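Local coordinates for protein (S)-ureidoglycine aminohydrolase (Escherichia coli, PDB 1RC6) that catalyses the manganese-dependent hydrolysis of (S)-ureidoglycine to (S)-ureidoglycolate and ammonia, the second stereospecific hydrolysis in allantoin degradation, at residues Y213-N218 with S234-Y239. Numbering follows the deposited sequence.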
ATOM      1  N   TYR A 213     -14.932   9.417  -1.947  1.00 68.35           N
ATOM      2  CA  TYR A 213     -13.861   9.942  -2.774  1.00 74.01           C
ATOM      3  C   TYR A 213     -14.428  10.594  -4.014  1.00 74.40           C
ATOM      4  O   TYR A 213     -15.537  10.285  -4.435  1.00 72.80           O
ATOM      5  CB  TYR A 213     -12.919   8.814  -3.197  1.00 83.01           C
ATOM      6  CG  TYR A 213     -11.520   8.932  -2.650  1.00 90.76           C
ATOM      7  CD1 TYR A 213     -11.278   8.909  -1.274  1.00 94.80           C
ATOM      8  CD2 TYR A 213     -10.431   9.056  -3.510  1.00 95.01           C
ATOM      9  CE1 TYR A 213      -9.985   9.006  -0.769  1.00 98.42           C
ATOM     10  CE2 TYR A 213      -9.135   9.154  -3.016  1.00 99.22           C
ATOM     11  CZ  TYR A 213      -8.918   9.129  -1.648  1.00 99.89           C
ATOM     12  OH  TYR A 213      -7.634   9.232  -1.167  1.00100.77           O
ATOM     13  N   ASN A 214     -13.650  11.493  -4.595  1.00 67.40           N
ATOM     14  CA  ASN A 214     -14.045  12.182  -5.806  1.00 70.90           C
ATOM     15  C   ASN A 214     -12.899  12.034  -6.786  1.00 73.94           C
ATOM     16  O   ASN A 214     -11.998  12.874  -6.835  1.00 77.32           O
ATOM     17  CB  ASN A 214     -14.293  13.664  -5.536  1.00 82.80           C
ATOM     18  CG  ASN A 214     -14.646  14.430  -6.796  1.00 81.56           C
ATOM     19  OD1 ASN A 214     -15.725  14.256  -7.360  1.00 81.82           O
ATOM     20  ND2 ASN A 214     -13.727  15.276  -7.254  1.00 82.31           N
ATOM     21  N   LEU A 215     -12.936  10.955  -7.560  1.00 96.68           N
ATOM     22  CA  LEU A 215     -11.894  10.679  -8.540  1.00100.90           C
ATOM     23  C   LEU A 215     -12.054  11.538  -9.794  1.00103.93           C
ATOM     24  O   LEU A 215     -11.651  12.703  -9.808  1.00103.85           O
ATOM     25  CB  LEU A 215     -11.903   9.189  -8.906  1.00101.71           C
ATOM     26  CG  LEU A 215     -11.671   8.182  -7.766  1.00106.81           C
ATOM     27  CD1 LEU A 215     -10.378   8.516  -7.036  1.00107.53           C
ATOM     28  CD2 LEU A 215     -12.842   8.207  -6.796  1.00107.46           C
ATOM     29  N   ASP A 216     -12.631  10.966 -10.845  1.00 93.22           N
ATOM     30  CA  ASP A 216     -12.830  11.714 -12.077  1.00 96.15           C
ATOM     31  C   ASP A 216     -14.148  12.470 -12.026  1.00 93.15           C
ATOM     32  O   ASP A 216     -15.076  12.198 -12.790  1.00 91.77           O
ATOM     33  CB  ASP A 216     -12.782  10.777 -13.287  1.00115.87           C
ATOM     34  CG  ASP A 216     -11.357  10.390 -13.669  1.00121.38           C
ATOM     35  OD1 ASP A 216     -11.184   9.515 -14.545  1.00125.39           O
ATOM     36  OD2 ASP A 216     -10.408  10.970 -13.095  1.00122.93           O
ATOM     37  N   ASN A 217     -14.208  13.420 -11.099  1.00 98.06           N
ATOM     38  CA  ASN A 217     -15.373  14.265 -10.893  1.00 94.56           C
ATOM     39  C   ASN A 217     -16.609  13.525 -10.436  1.00 90.80           C
ATOM     40  O   ASN A 217     -17.690  14.107 -10.387  1.00 89.61           O
ATOM     41  CB  ASN A 217     -15.700  15.035 -12.166  1.00 94.64           C
ATOM     42  CG  ASN A 217     -14.636  16.035 -12.515  1.00 97.14           C
ATOM     43  OD1 ASN A 217     -14.762  16.783 -13.483  1.00101.44           O
ATOM     44  ND2 ASN A 217     -13.570  16.058 -11.725  1.00100.16           N
ATOM     45  N   ASN A 218     -16.467  12.251 -10.101  1.00 76.71           N
ATOM     46  CA  ASN A 218     -17.619  11.487  -9.649  1.00 74.91           C
ATOM     47  C   ASN A 218     -17.407  10.958  -8.249  1.00 70.93           C
ATOM     48  O   ASN A 218     -16.344  10.435  -7.920  1.00 71.73           O
ATOM     49  CB  ASN A 218     -17.917  10.336 -10.615  1.00 91.90           C
ATOM     50  CG  ASN A 218     -18.499  10.822 -11.933  1.00 95.16           C
ATOM     51  OD1 ASN A 218     -19.625  11.328 -11.979  1.00 97.50           O
ATOM     52  ND2 ASN A 218     -17.728  10.682 -13.012  1.00 99.02           N
ATOM     53  N   SER A 234      -3.912  13.433 -12.229  1.00 43.88           N
ATOM     54  CA  SER A 234      -5.308  13.226 -11.864  1.00 45.39           C
ATOM     55  C   SER A 234      -5.635  14.040 -10.612  1.00 47.89           C
ATOM     56  O   SER A 234      -4.731  14.384  -9.844  1.00 48.28           O
ATOM     57  CB  SER A 234      -5.570  11.736 -11.611  1.00 48.49           C
ATOM     58  OG  SER A 234      -4.799  11.233 -10.528  1.00 46.98           O
ATOM     59  N   LEU A 235      -6.914  14.365 -10.410  1.00 53.88           N
ATOM     60  CA  LEU A 235      -7.321  15.126  -9.227  1.00 57.65           C
ATOM     61  C   LEU A 235      -8.121  14.272  -8.257  1.00 58.21           C
ATOM     62  O   LEU A 235      -9.159  13.716  -8.615  1.00 59.66           O
ATOM     63  CB  LEU A 235      -8.152  16.350  -9.616  1.00 68.89           C
ATOM     64  CG  LEU A 235      -8.970  16.971  -8.464  1.00 73.32           C
ATOM     65  CD1 LEU A 235      -8.088  17.259  -7.255  1.00 75.91           C
ATOM     66  CD2 LEU A 235      -9.628  18.245  -8.952  1.00 76.81           C
ATOM     67  N   GLN A 236      -7.642  14.200  -7.019  1.00 52.98           N
ATOM     68  CA  GLN A 236      -8.287  13.402  -5.986  1.00 55.81           C
ATOM     69  C   GLN A 236      -8.984  14.269  -4.942  1.00 53.50           C
ATOM     70  O   GLN A 236      -8.772  15.476  -4.871  1.00 53.94           O
ATOM     71  CB  GLN A 236      -7.245  12.518  -5.293  1.00 77.60           C
ATOM     72  CG  GLN A 236      -6.160  11.974  -6.228  1.00 93.21           C
ATOM     73  CD  GLN A 236      -6.700  11.025  -7.290  1.00102.25           C
ATOM     74  OE1 GLN A 236      -5.985  10.653  -8.223  1.00107.82           O
ATOM     75  NE2 GLN A 236      -7.960  10.624  -7.149  1.00108.02           N
ATOM     76  N   ALA A 237      -9.812  13.630  -4.125  1.00 53.36           N
ATOM     77  CA  ALA A 237     -10.543  14.311  -3.072  1.00 50.69           C
ATOM     78  C   ALA A 237     -11.392  13.297  -2.316  1.00 49.24           C
ATOM     79  O   ALA A 237     -11.980  12.399  -2.918  1.00 51.50           O
ATOM     80  CB  ALA A 237     -11.421  15.392  -3.664  1.00 56.07           C
ATOM     81  N   GLY A 238     -11.454  13.432  -0.996  1.00 54.13           N
ATOM     82  CA  GLY A 238     -12.243  12.503  -0.208  1.00 54.01           C
ATOM     83  C   GLY A 238     -12.466  13.038   1.187  1.00 56.32           C
ATOM     84  O   GLY A 238     -11.826  14.010   1.587  1.00 55.24           O
ATOM     85  N   TYR A 239     -13.373  12.421   1.934  1.00 46.02           N
ATOM     86  CA  TYR A 239     -13.640  12.888   3.284  1.00 49.74           C
ATOM     87  C   TYR A 239     -14.205  11.775   4.160  1.00 49.14           C
ATOM     88  O   TYR A 239     -14.888  10.875   3.672  1.00 50.14           O
ATOM     89  CB  TYR A 239     -14.608  14.083   3.241  1.00 67.55           C
ATOM     90  CG  TYR A 239     -16.038  13.725   2.887  1.00 71.04           C
ATOM     91  CD1 TYR A 239     -16.903  13.215   3.852  1.00 72.73           C
ATOM     92  CD2 TYR A 239     -16.518  13.872   1.584  1.00 72.72           C
ATOM     93  CE1 TYR A 239     -18.210  12.856   3.538  1.00 77.00           C
ATOM     94  CE2 TYR A 239     -17.828  13.515   1.256  1.00 76.63           C
ATOM     95  CZ  TYR A 239     -18.668  13.008   2.241  1.00 78.03           C
ATOM     96  OH  TYR A 239     -19.965  12.651   1.935  1.00 80.81           O
TER
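Pairing of Y213 with G238, an antiparallel non-hydrogen-bonded pair with CA atoms 4.0 Å apart, illustrates how a glycine lets an aromatic ring lie close over a neighbouring strand. A CB on G238, whose CA is 3.9 Å from CD1 of Y213, would run into that atom. The ring turns one face to the carbonyl O of A237, 3.5 Å above its plane and displaced toward the rim. That oxygen accepts a hydrogen bond in its carbonyl plane from N214 N (2.5 Å to A237 O). L215 CD1 lies at the ring's edge and meets Q236 NE2, the two side chains crossing obliquely. An alanine at Y213 would remove the ring from G238 and the A237 carbonyl and probably loosen the packing beside Q236. This buried face contrasts with the more open one, where N214 and A237, partly exposed, still pack CB to CB (3.8 Å), while exposed L235 and N217 keep their side chains clear of the opposite segment. Beyond N214 the chain enters an inverse gamma turn centred on D216. Y213 approaches Y249, and Q236 H198, which by similarity bind substrate and Mn(2+); Q236 probably binds both, consistent with these antiparallel strands lining the metal site of a cupin barrel.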